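PDB 3ES1: cupin 2, conserved barrel domain protein from Novosphingobium aromaticivorans DSM 12444, which is of unknown function but folds as a small cupin-type beta-barrel protein that packs against a second copy of itself. Local coordinates for residues A[47-55]-A[63-71]; A[98-109]-A[145-156]. All blocks are in the same frame, centred on the assembly; numbering follows the deposited sequence.

Contact 1. Residues A[47-55]-A[63-71]; sequences FLLVWTTAT and ETDGRQREA
Thr52 OG1 is held from two residues of the loop. It gives its proton to Gly66 O, 2.7 Å away, in the carbonyl plane and on a lone pair. It also accepts from Arg69 NE at 2.8 Å, near the plane of that guanidinium. Arg69 NH2 reaches Thr52 O at 2.9 Å from above the carbonyl plane, so the arginine takes Thr52 side-on, one nitrogen to each oxygen. Thr53 C and Ala54 N lie over one face of the group. Asp62 forms a salt bridge to its remaining nitrogen, NH1.

Arg67 makes a different side-on grip. Two of its nitrogens go to one atom: NE to Leu49 O at 2.8 Å, nearly straight at 164°, and NH2 to the same oxygen at 3.2 Å. A bend at chi3 (-83°) turns the guanidinium toward the strand, with Leu49 O in its plane. Leu48 CD1 packs against NH2, and Asp33 pairs with NH1.

Between the two arginines, the backbone of Gly66 lies over one face of the Trp51 indole. Its CA stands 3.8 Å from the centroid of the six-membered ring, a CH-pi contact. Asp65 OD1 accepts from Arg67 N and has a salt bridge to Arg16, which helps fix the turn over that face. Val129 of the second subunit also packs on Trp51. These bonds and the Gly66 contact hold the loop to strand 45-53. An Asx turn at Asp65 shapes the loop, beside a classic beta bulge where Val50 and Trp51 both face Ile81 of the neighbouring strand.

Contact 2. Residues A[98-109]-A[145-156]; sequences NSIDYGIVLEGE and CRIAFILIEAPA
Ile104 and Ile150 meet at their ends, CD1 to CD1 at 3.7 Å, on the sheet face that also carries Tyr102 and Ile152. Ile152 CD1 touches Tyr102 CE2 at 3.8 Å. Ile100 and Ile152 lie side by side and point the same way. On the other face, the ring of Phe149 lies beside Gly103, with CD1 3.8 Å from Gly103 CA. Ile147 CG2 lies over one face of that ring, toward the rim, and Trp137 meets it too. Asp101 OD1 rests against Leu151 CG at 3.4 Å, and its syn lone pair takes a bond from Ser99 OG. With OG placed between the backbone N and carbonyl carbon (chi1 62°), Ser99 also reaches Thr97.

Behind these side chains, antiparallel backbone bonds join two neighbouring strands of the cupin barrel. Ile100 with Ile152, Tyr102 with Ile150 and Ile104 with Ala148 are hydrogen-bonded pairs. At the Glu107 end of strand 99-107, Leu106 and Glu107 both face Arg146, a classic beta bulge. Leu106 N gives a 2.7 Å bond to Arg146 O, while the bond from Glu107 N is weak. Leu106 packs on the aliphatic part of Arg146, whose guanidinium goes on to Asp85.

Further out, Leu106 meets its own counterpart in the second subunit. The chemistry is mixed: apolar packing across the strands, with polar bonds from Tyr102 OH to Ser79 and Ser99 O to Asn60, both of the second subunit.

From the N terminus, strand 45-53 comes first. Contact 1 closes a short loop of seven residues by folding the middle of the 54-78 connection back onto this strand. The chain then enters strand 79-86, which lies beside strand 45-53 in the sheet. Contact 2 follows in series and closes a longer excursion, 110-144, which holds strands 110-113, 119-122, 127-130 and 136-138. The two contacts neither nest nor cross. Strand 79-86 separates them in the seven-stranded sheet, between 45-53 and 145-153. Their centres are 16 Å apart and they do not touch. Both reach the second subunit: Thr53 of contact 1 packs on Tyr102 of the other chain.

Contact 1. Residues A[47-55]-A[63-71]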
loop_
_atom_site.group_PDB
_atom_site.type_symbol
_atom_site.label_atom_id
_atom_site.label_comp_id
_atom_site.label_asym_id
_atom_site.label_seq_id
_atom_site.Cartn_x
_atom_site.Cartn_y
_atom_site.Cartn_z
ATOM N N PHE A 47 0.429 -9.925 -13.472
ATOM C CA PHE A 47 0.650 -8.661 -12.747
ATOM C C PHE A 47 0.049 -7.407 -13.391
ATOM O O PHE A 47 -0.294 -7.385 -14.565
ATOM C CB PHE A 47 2.158 -8.462 -12.482
ATOM C CG PHE A 47 2.873 -7.691 -13.547
ATOM C CD1 PHE A 47 3.065 -8.215 -14.810
ATOM C CD2 PHE A 47 3.356 -6.439 -13.277
ATOM C CE1 PHE A 47 3.703 -7.463 -15.780
ATOM C CE2 PHE A 47 3.989 -5.699 -14.234
ATOM C CZ PHE A 47 4.186 -6.202 -15.467
ATOM N N LEU A 48 -0.087 -6.355 -12.553
ATOM C CA LEU A 48 -0.481 -5.029 -13.019
ATOM C C LEU A 48 0.197 -3.942 -12.268
ATOM O O LEU A 48 0.017 -3.838 -11.058
ATOM C CB LEU A 48 -2.008 -4.835 -12.908
ATOM C CG LEU A 48 -2.694 -3.515 -13.289
ATOM C CD1 LEU A 48 -2.560 -3.205 -14.805
ATOM C CD2 LEU A 48 -4.183 -3.486 -12.868
ATOM N N LEU A 49 0.954 -3.109 -12.995
ATOM C CA LEU A 49 1.467 -1.823 -12.447
ATOM C C LEU A 49 0.330 -0.843 -12.263
ATOM O O LEU A 49 -0.485 -0.644 -13.157
ATOM C CB LEU A 49 2.533 -1.243 -13.381
ATOM C CG LEU A 49 3.205 0.036 -12.964
ATOM C CD1 LEU A 49 3.790 -0.098 -11.567
ATOM C CD2 LEU A 49 4.201 0.464 -14.009
ATOM N N VAL A 50 0.271 -0.217 -11.098
ATOM C CA VAL A 50 -0.809 0.707 -10.810
ATOM C C VAL A 50 -0.346 2.166 -10.820
ATOM O O VAL A 50 -0.981 2.997 -11.430
ATOM C CB VAL A 50 -1.527 0.305 -9.499
ATOM C CG1 VAL A 50 -2.496 1.374 -9.077
ATOM C CG2 VAL A 50 -2.285 -1.054 -9.771
ATOM N N TRP A 51 0.766 2.427 -10.150
ATOM C CA TRP A 51 1.348 3.770 -10.035
ATOM C C TRP A 51 2.814 3.686 -9.640
ATOM O O TRP A 51 3.270 2.686 -9.063
ATOM C CB TRP A 51 0.568 4.629 -8.989
ATOM C CG TRP A 51 0.711 6.134 -9.171
ATOM C CD1 TRP A 51 1.559 6.953 -8.514
ATOM C CD2 TRP A 51 0.030 6.957 -10.129
ATOM N NE1 TRP A 51 1.461 8.234 -8.982
ATOM C CE2 TRP A 51 0.516 8.272 -9.969
ATOM C CE3 TRP A 51 -0.935 6.709 -11.113
ATOM C CZ2 TRP A 51 0.063 9.336 -10.764
ATOM C CZ3 TRP A 51 -1.390 7.733 -11.859
ATOM C CH2 TRP A 51 -0.892 9.042 -11.698
ATOM N N THR A 52 3.497 4.778 -9.943
ATOM C CA THR A 52 4.879 5.048 -9.536
ATOM C C THR A 52 5.076 6.515 -9.263
ATOM O O THR A 52 4.401 7.362 -9.847
ATOM C CB THR A 52 5.889 4.674 -10.623
ATOM O OG1 THR A 52 5.724 5.520 -11.762
ATOM C CG2 THR A 52 5.727 3.204 -11.022
ATOM N N THR A 53 6.019 6.827 -8.392
ATOM C CA THR A 53 6.505 8.217 -8.241
ATOM C C THR A 53 8.001 8.209 -8.512
ATOM O O THR A 53 8.695 7.247 -8.143
ATOM C CB THR A 53 6.165 8.767 -6.820
ATOM O OG1 THR A 53 6.914 8.067 -5.829
ATOM C CG2 THR A 53 4.685 8.605 -6.540
ATOM N N ALA A 54 8.496 9.247 -9.186
ATOM C CA ALA A 54 9.899 9.265 -9.626
ATOM C C ALA A 54 10.802 9.402 -8.411
ATOM O O ALA A 54 11.910 8.901 -8.399
ATOM C CB ALA A 54 10.174 10.400 -10.660
ATOM N N THR A 55 10.270 10.058 -7.382
ATOM C CA THR A 55 10.989 10.322 -6.138
ATOM C C THR A 55 10.110 10.027 -4.934
ATOM O O THR A 55 8.870 9.960 -5.049
ATOM C CB THR A 55 11.424 11.796 -6.037
ATOM O OG1 THR A 55 10.272 12.644 -6.015
ATOM C CG2 THR A 55 12.323 12.197 -7.259
ATOM N N GLU A 63 2.143 15.560 -13.104
ATOM C CA GLU A 63 0.889 15.134 -13.733
ATOM C C GLU A 63 1.080 13.868 -14.566
ATOM O O GLU A 63 0.132 13.352 -15.153
ATOM C CB GLU A 63 0.305 16.296 -14.562
ATOM C CG GLU A 63 -0.100 17.530 -13.721
ATOM C CD GLU A 63 -1.108 17.201 -12.579
ATOM O OE1 GLU A 63 -2.060 16.413 -12.879
ATOM O OE2 GLU A 63 -0.967 17.718 -11.397
ATOM N N THR A 64 2.299 13.350 -14.601
ATOM C CA THR A 64 2.553 12.045 -15.261
ATOM C C THR A 64 1.699 10.911 -14.735
ATOM O O THR A 64 1.571 10.743 -13.529
ATOM C CB THR A 64 4.008 11.571 -15.061
ATOM O OG1 THR A 64 4.891 12.664 -15.313
ATOM C CG2 THR A 64 4.349 10.400 -16.012
ATOM N N ASP A 65 1.160 10.108 -15.650
ATOM C CA ASP A 65 0.578 8.807 -15.278
ATOM C C ASP A 65 1.678 7.857 -14.819
ATOM O O ASP A 65 2.607 7.550 -15.561
ATOM C CB ASP A 65 -0.229 8.174 -16.417
ATOM C CG ASP A 65 -0.976 6.954 -15.981
ATOM O OD1 ASP A 65 -0.553 6.250 -15.043
ATOM O OD2 ASP A 65 -1.994 6.642 -16.582
ATOM N N GLY A 66 1.572 7.451 -13.557
ATOM C CA GLY A 66 2.568 6.655 -12.902
ATOM C C GLY A 66 2.759 5.294 -13.548
ATOM O O GLY A 66 3.802 4.658 -13.396
ATOM N N ARG A 67 1.764 4.892 -14.329
ATOM C CA ARG A 67 1.770 3.591 -14.979
ATOM C C ARG A 67 2.587 3.688 -16.280
ATOM O O ARG A 67 3.028 2.703 -16.832
ATOM C CB ARG A 67 0.320 3.135 -15.235
ATOM C CG ARG A 67 0.154 1.940 -16.022
ATOM C CD ARG A 67 -1.347 1.600 -16.164
ATOM N NE ARG A 67 -1.893 0.859 -15.035
ATOM C CZ ARG A 67 -3.186 0.788 -14.706
ATOM N NH1 ARG A 67 -4.108 1.393 -15.429
ATOM N NH2 ARG A 67 -3.568 0.096 -13.649
ATOM N N GLN A 68 2.851 4.915 -16.703
ATOM C CA GLN A 68 3.485 5.160 -17.987
ATOM C C GLN A 68 4.732 5.993 -17.835
ATOM O O GLN A 68 5.097 6.733 -18.732
ATOM C CB GLN A 68 2.529 5.897 -18.936
ATOM C CG GLN A 68 1.207 5.212 -19.191
ATOM C CD GLN A 68 1.358 3.883 -19.926
ATOM O OE1 GLN A 68 2.346 3.655 -20.646
ATOM N NE2 GLN A 68 0.373 3.006 -19.767
ATOM N N ARG A 69 5.358 5.926 -16.688
ATOM C CA ARG A 69 6.544 6.717 -16.414
ATOM C C ARG A 69 7.789 6.032 -16.950
ATOM O O ARG A 69 8.001 4.830 -16.750
ATOM C CB ARG A 69 6.646 6.946 -14.898
ATOM C CG ARG A 69 7.789 7.779 -14.428
ATOM C CD ARG A 69 7.844 7.841 -12.887
ATOM N NE ARG A 69 6.583 8.162 -12.239
ATOM C CZ ARG A 69 6.087 9.386 -12.169
ATOM N NH1 ARG A 69 6.725 10.381 -12.783
ATOM N NH2 ARG A 69 4.960 9.631 -11.515
ATOM N N GLU A 70 8.594 6.820 -17.652
ATOM C CA GLU A 70 9.921 6.394 -18.110
ATOM C C GLU A 70 10.757 5.915 -16.944
ATOM O O GLU A 70 10.707 6.438 -15.839
ATOM C CB GLU A 70 10.653 7.537 -18.827
ATOM N N ALA A 71 11.556 4.913 -17.235
ATOM C CA ALA A 71 12.486 4.343 -16.253
ATOM C C ALA A 71 13.485 5.386 -15.766
ATOM O O ALA A 71 14.045 6.132 -16.570
ATOM C CB ALA A 71 13.229 3.130 -16.872
#

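Contact 2. Residues A[98-109]-A[145-156]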
loop_
_atom_site.group_PDB
_atom_site.type_symbol
_atom_site.label_atom_id
_atom_site.label_comp_id
_atom_site.label_asym_id
_atom_site.label_seq_id
_atom_site.Cartn_x
_atom_site.Cartn_y
_atom_site.Cartn_z
ATOM N N ASN A 98 16.417 -2.812 -2.687
ATOM C CA ASN A 98 16.698 -1.604 -1.887
ATOM C C ASN A 98 15.445 -0.751 -1.674
ATOM O O ASN A 98 15.227 0.331 -2.267
ATOM C CB ASN A 98 17.853 -0.805 -2.479
ATOM C CG ASN A 98 19.158 -1.553 -2.420
ATOM O OD1 ASN A 98 19.314 -2.494 -1.658
ATOM N ND2 ASN A 98 20.096 -1.142 -3.220
ATOM N N SER A 99 14.632 -1.286 -0.783
ATOM C CA SER A 99 13.303 -0.772 -0.532
ATOM C C SER A 99 12.721 -1.370 0.729
ATOM O O SER A 99 13.143 -2.424 1.198
ATOM C CB SER A 99 12.380 -1.112 -1.713
ATOM O OG SER A 99 12.245 -2.521 -1.901
ATOM N N ILE A 100 11.740 -0.666 1.258
ATOM C CA ILE A 100 10.796 -1.259 2.209
ATOM C C ILE A 100 9.506 -1.416 1.435
ATOM O O ILE A 100 9.121 -0.543 0.686
ATOM C CB ILE A 100 10.616 -0.403 3.521
ATOM C CG1 ILE A 100 9.851 -1.173 4.612
ATOM C CG2 ILE A 100 9.963 1.001 3.300
ATOM C CD1 ILE A 100 9.792 -0.427 5.989
ATOM N N ASP A 101 8.885 -2.573 1.575
ATOM C CA ASP A 101 7.656 -2.879 0.884
ATOM C C ASP A 101 6.516 -3.224 1.825
ATOM O O ASP A 101 6.703 -3.942 2.743
ATOM C CB ASP A 101 7.815 -4.045 -0.080
ATOM C CG ASP A 101 9.175 -4.141 -0.678
ATOM O OD1 ASP A 101 9.649 -3.134 -1.162
ATOM O OD2 ASP A 101 9.689 -5.232 -0.648
ATOM N N TYR A 102 5.345 -2.707 1.557
ATOM C CA TYR A 102 4.133 -3.088 2.249
ATOM C C TYR A 102 3.354 -3.996 1.300
ATOM O O TYR A 102 2.965 -3.596 0.208
ATOM C CB TYR A 102 3.280 -1.872 2.643
ATOM C CG TYR A 102 3.999 -0.841 3.430
ATOM C CD1 TYR A 102 4.872 -1.210 4.483
ATOM C CD2 TYR A 102 3.837 0.534 3.152
ATOM C CE1 TYR A 102 5.546 -0.229 5.231
ATOM C CE2 TYR A 102 4.525 1.513 3.909
ATOM C CZ TYR A 102 5.354 1.121 4.970
ATOM O OH TYR A 102 6.026 2.093 5.705
ATOM N N GLY A 103 3.128 -5.220 1.727
ATOM C CA GLY A 103 2.344 -6.160 0.923
ATOM C C GLY A 103 1.040 -6.478 1.605
ATOM O O GLY A 103 1.020 -6.790 2.791
ATOM N N ILE A 104 -0.050 -6.432 0.832
ATOM C CA ILE A 104 -1.386 -6.727 1.367
ATOM C C ILE A 104 -2.029 -7.848 0.604
ATOM O O ILE A 104 -2.236 -7.768 -0.627
ATOM C CB ILE A 104 -2.324 -5.456 1.412
ATOM C CG1 ILE A 104 -1.608 -4.271 2.124
ATOM C CG2 ILE A 104 -3.599 -5.745 2.202
ATOM C CD1 ILE A 104 -0.891 -3.313 1.173
ATOM N N VAL A 105 -2.358 -8.897 1.331
ATOM C CA VAL A 105 -2.953 -10.082 0.687
ATOM C C VAL A 105 -4.450 -9.822 0.433
ATOM O O VAL A 105 -5.260 -9.782 1.382
ATOM C CB VAL A 105 -2.693 -11.406 1.475
ATOM C CG1 VAL A 105 -3.158 -12.613 0.666
ATOM C CG2 VAL A 105 -1.212 -11.573 1.869
ATOM N N LEU A 106 -4.838 -9.715 -0.845
ATOM C CA LEU A 106 -6.206 -9.302 -1.153
ATOM C C LEU A 106 -7.142 -10.492 -1.242
ATOM O O LEU A 106 -8.345 -10.442 -0.909
ATOM C CB LEU A 106 -6.266 -8.480 -2.468
ATOM C CG LEU A 106 -5.373 -7.197 -2.566
ATOM C CD1 LEU A 106 -5.746 -6.389 -3.793
ATOM C CD2 LEU A 106 -5.435 -6.348 -1.322
ATOM N N GLU A 107 -6.567 -11.556 -1.747
ATOM C CA GLU A 107 -7.297 -12.798 -2.074
ATOM C C GLU A 107 -6.355 -13.989 -1.997
ATOM O O GLU A 107 -5.253 -13.954 -2.515
ATOM C CB GLU A 107 -7.880 -12.714 -3.485
ATOM C CG GLU A 107 -8.292 -14.018 -4.083
ATOM C CD GLU A 107 -9.557 -14.642 -3.485
ATOM O OE1 GLU A 107 -10.344 -13.926 -2.809
ATOM O OE2 GLU A 107 -9.753 -15.870 -3.713
ATOM N N GLY A 108 -6.815 -15.052 -1.351
ATOM C CA GLY A 108 -6.021 -16.241 -1.179
ATOM C C GLY A 108 -5.011 -16.096 -0.055
ATOM O O GLY A 108 -5.116 -15.228 0.788
ATOM N N GLU A 109 -4.059 -17.011 -0.058
ATOM C CA GLU A 109 -2.936 -16.955 0.845
ATOM C C GLU A 109 -1.654 -17.367 0.183
ATOM O O GLU A 109 -1.622 -18.039 -0.856
ATOM C CB GLU A 109 -3.171 -17.752 2.110
ATOM C CG GLU A 109 -3.434 -19.213 1.937
ATOM C CD GLU A 109 -3.869 -19.843 3.256
ATOM O OE1 GLU A 109 -4.755 -19.289 3.941
ATOM O OE2 GLU A 109 -3.306 -20.863 3.630
ATOM N N CYS A 145 -3.437 -16.328 -5.677
ATOM C CA CYS A 145 -3.325 -15.385 -4.586
ATOM C C CYS A 145 -2.943 -14.006 -5.122
ATOM O O CYS A 145 -1.932 -13.857 -5.825
ATOM C CB CYS A 145 -2.221 -15.852 -3.623
ATOM S SG CYS A 145 -1.952 -14.713 -2.260
ATOM N N ARG A 146 -3.764 -13.025 -4.806
ATOM C CA ARG A 146 -3.535 -11.632 -5.216
ATOM C C ARG A 146 -2.967 -10.827 -4.070
ATOM O O ARG A 146 -3.513 -10.790 -2.975
ATOM C CB ARG A 146 -4.814 -10.969 -5.714
ATOM C CG ARG A 146 -4.613 -9.491 -6.060
ATOM C CD ARG A 146 -5.778 -8.905 -6.851
ATOM N NE ARG A 146 -5.758 -9.428 -8.210
ATOM C CZ ARG A 146 -6.696 -9.220 -9.136
ATOM N NH1 ARG A 146 -7.784 -8.476 -8.902
ATOM N NH2 ARG A 146 -6.541 -9.784 -10.314
ATOM N N ILE A 147 -1.851 -10.167 -4.358
ATOM C CA ILE A 147 -1.191 -9.304 -3.388
ATOM C C ILE A 147 -0.940 -7.923 -3.993
ATOM O O ILE A 147 -0.509 -7.792 -5.117
ATOM C CB ILE A 147 0.185 -9.907 -2.877
ATOM C CG1 ILE A 147 0.020 -11.353 -2.379
ATOM C CG2 ILE A 147 0.762 -9.035 -1.739
ATOM C CD1 ILE A 147 1.345 -12.126 -2.140
ATOM N N ALA A 148 -1.292 -6.901 -3.228
ATOM C CA ALA A 148 -0.936 -5.509 -3.576
ATOM C C ALA A 148 0.369 -5.185 -2.883
ATOM O O ALA A 148 0.491 -5.321 -1.635
ATOM C CB ALA A 148 -2.047 -4.519 -3.095
ATOM N N PHE A 149 1.329 -4.738 -3.680
ATOM C CA PHE A 149 2.644 -4.376 -3.185
ATOM C C PHE A 149 2.948 -2.906 -3.406
ATOM O O PHE A 149 2.852 -2.377 -4.521
ATOM C CB PHE A 149 3.751 -5.167 -3.896
ATOM C CG PHE A 149 3.831 -6.600 -3.516
ATOM C CD1 PHE A 149 4.265 -6.976 -2.261
ATOM C CD2 PHE A 149 3.499 -7.579 -4.421
ATOM C CE1 PHE A 149 4.349 -8.326 -1.909
ATOM C CE2 PHE A 149 3.607 -8.948 -4.080
ATOM C CZ PHE A 149 4.022 -9.318 -2.838
ATOM N N ILE A 150 3.382 -2.278 -2.324
ATOM C CA ILE A 150 3.910 -0.926 -2.347
ATOM C C ILE A 150 5.392 -0.915 -1.957
ATOM O O ILE A 150 5.761 -1.258 -0.846
ATOM C CB ILE A 150 3.125 0.021 -1.415
ATOM C CG1 ILE A 150 1.625 0.076 -1.772
ATOM C CG2 ILE A 150 3.697 1.468 -1.486
ATOM C CD1 ILE A 150 0.743 -1.089 -1.258
ATOM N N LEU A 151 6.235 -0.481 -2.885
ATOM C CA LEU A 151 7.666 -0.516 -2.676
ATOM C C LEU A 151 8.191 0.901 -2.575
ATOM O O LEU A 151 7.974 1.718 -3.443
ATOM C CB LEU A 151 8.395 -1.321 -3.802
ATOM C CG LEU A 151 7.926 -2.781 -4.036
ATOM C CD1 LEU A 151 6.754 -2.881 -5.059
ATOM C CD2 LEU A 151 9.086 -3.695 -4.482
ATOM N N ILE A 152 8.906 1.165 -1.491
ATOM C CA ILE A 152 9.416 2.501 -1.207
ATOM C C ILE A 152 10.933 2.446 -1.048
ATOM O O ILE A 152 11.466 1.650 -0.281
ATOM C CB ILE A 152 8.771 3.087 0.087
ATOM C CG1 ILE A 152 7.251 3.247 -0.047
ATOM C CG2 ILE A 152 9.391 4.459 0.447
ATOM C CD1 ILE A 152 6.525 3.408 1.294
ATOM N N GLU A 153 11.607 3.239 -1.890
ATOM C CA GLU A 153 13.050 3.435 -1.865
ATOM C C GLU A 153 13.645 3.432 -0.452
ATOM O O GLU A 153 13.113 4.062 0.460
ATOM C CB GLU A 153 13.375 4.762 -2.598
ATOM C CG GLU A 153 14.842 5.079 -2.648
ATOM C CD GLU A 153 15.161 6.423 -3.296
ATOM O OE1 GLU A 153 14.260 7.059 -3.919
ATOM O OE2 GLU A 153 16.328 6.847 -3.143
ATOM N N ALA A 154 14.710 2.645 -0.277
ATOM C CA ALA A 154 15.592 2.742 0.898
ATOM C C ALA A 154 17.003 2.368 0.465
ATOM O O ALA A 154 17.197 1.618 -0.506
ATOM C CB ALA A 154 15.122 1.855 2.081
ATOM N N PRO A 155 17.999 2.922 1.146
ATOM C CA PRO A 155 19.356 2.467 0.874
ATOM C C PRO A 155 19.539 0.962 1.106
ATOM O O PRO A 155 18.763 0.285 1.816
ATOM C CB PRO A 155 20.214 3.279 1.855
ATOM C CG PRO A 155 19.345 4.346 2.378
ATOM C CD PRO A 155 17.931 3.938 2.196
ATOM N N ALA A 156 20.604 0.470 0.524
ATOM C CA ALA A 156 21.047 -0.869 0.799
ATOM C C ALA A 156 21.180 -1.045 2.276
ATOM O O ALA A 156 21.606 -0.143 3.011
ATOM C CB ALA A 156 22.398 -1.175 0.077
#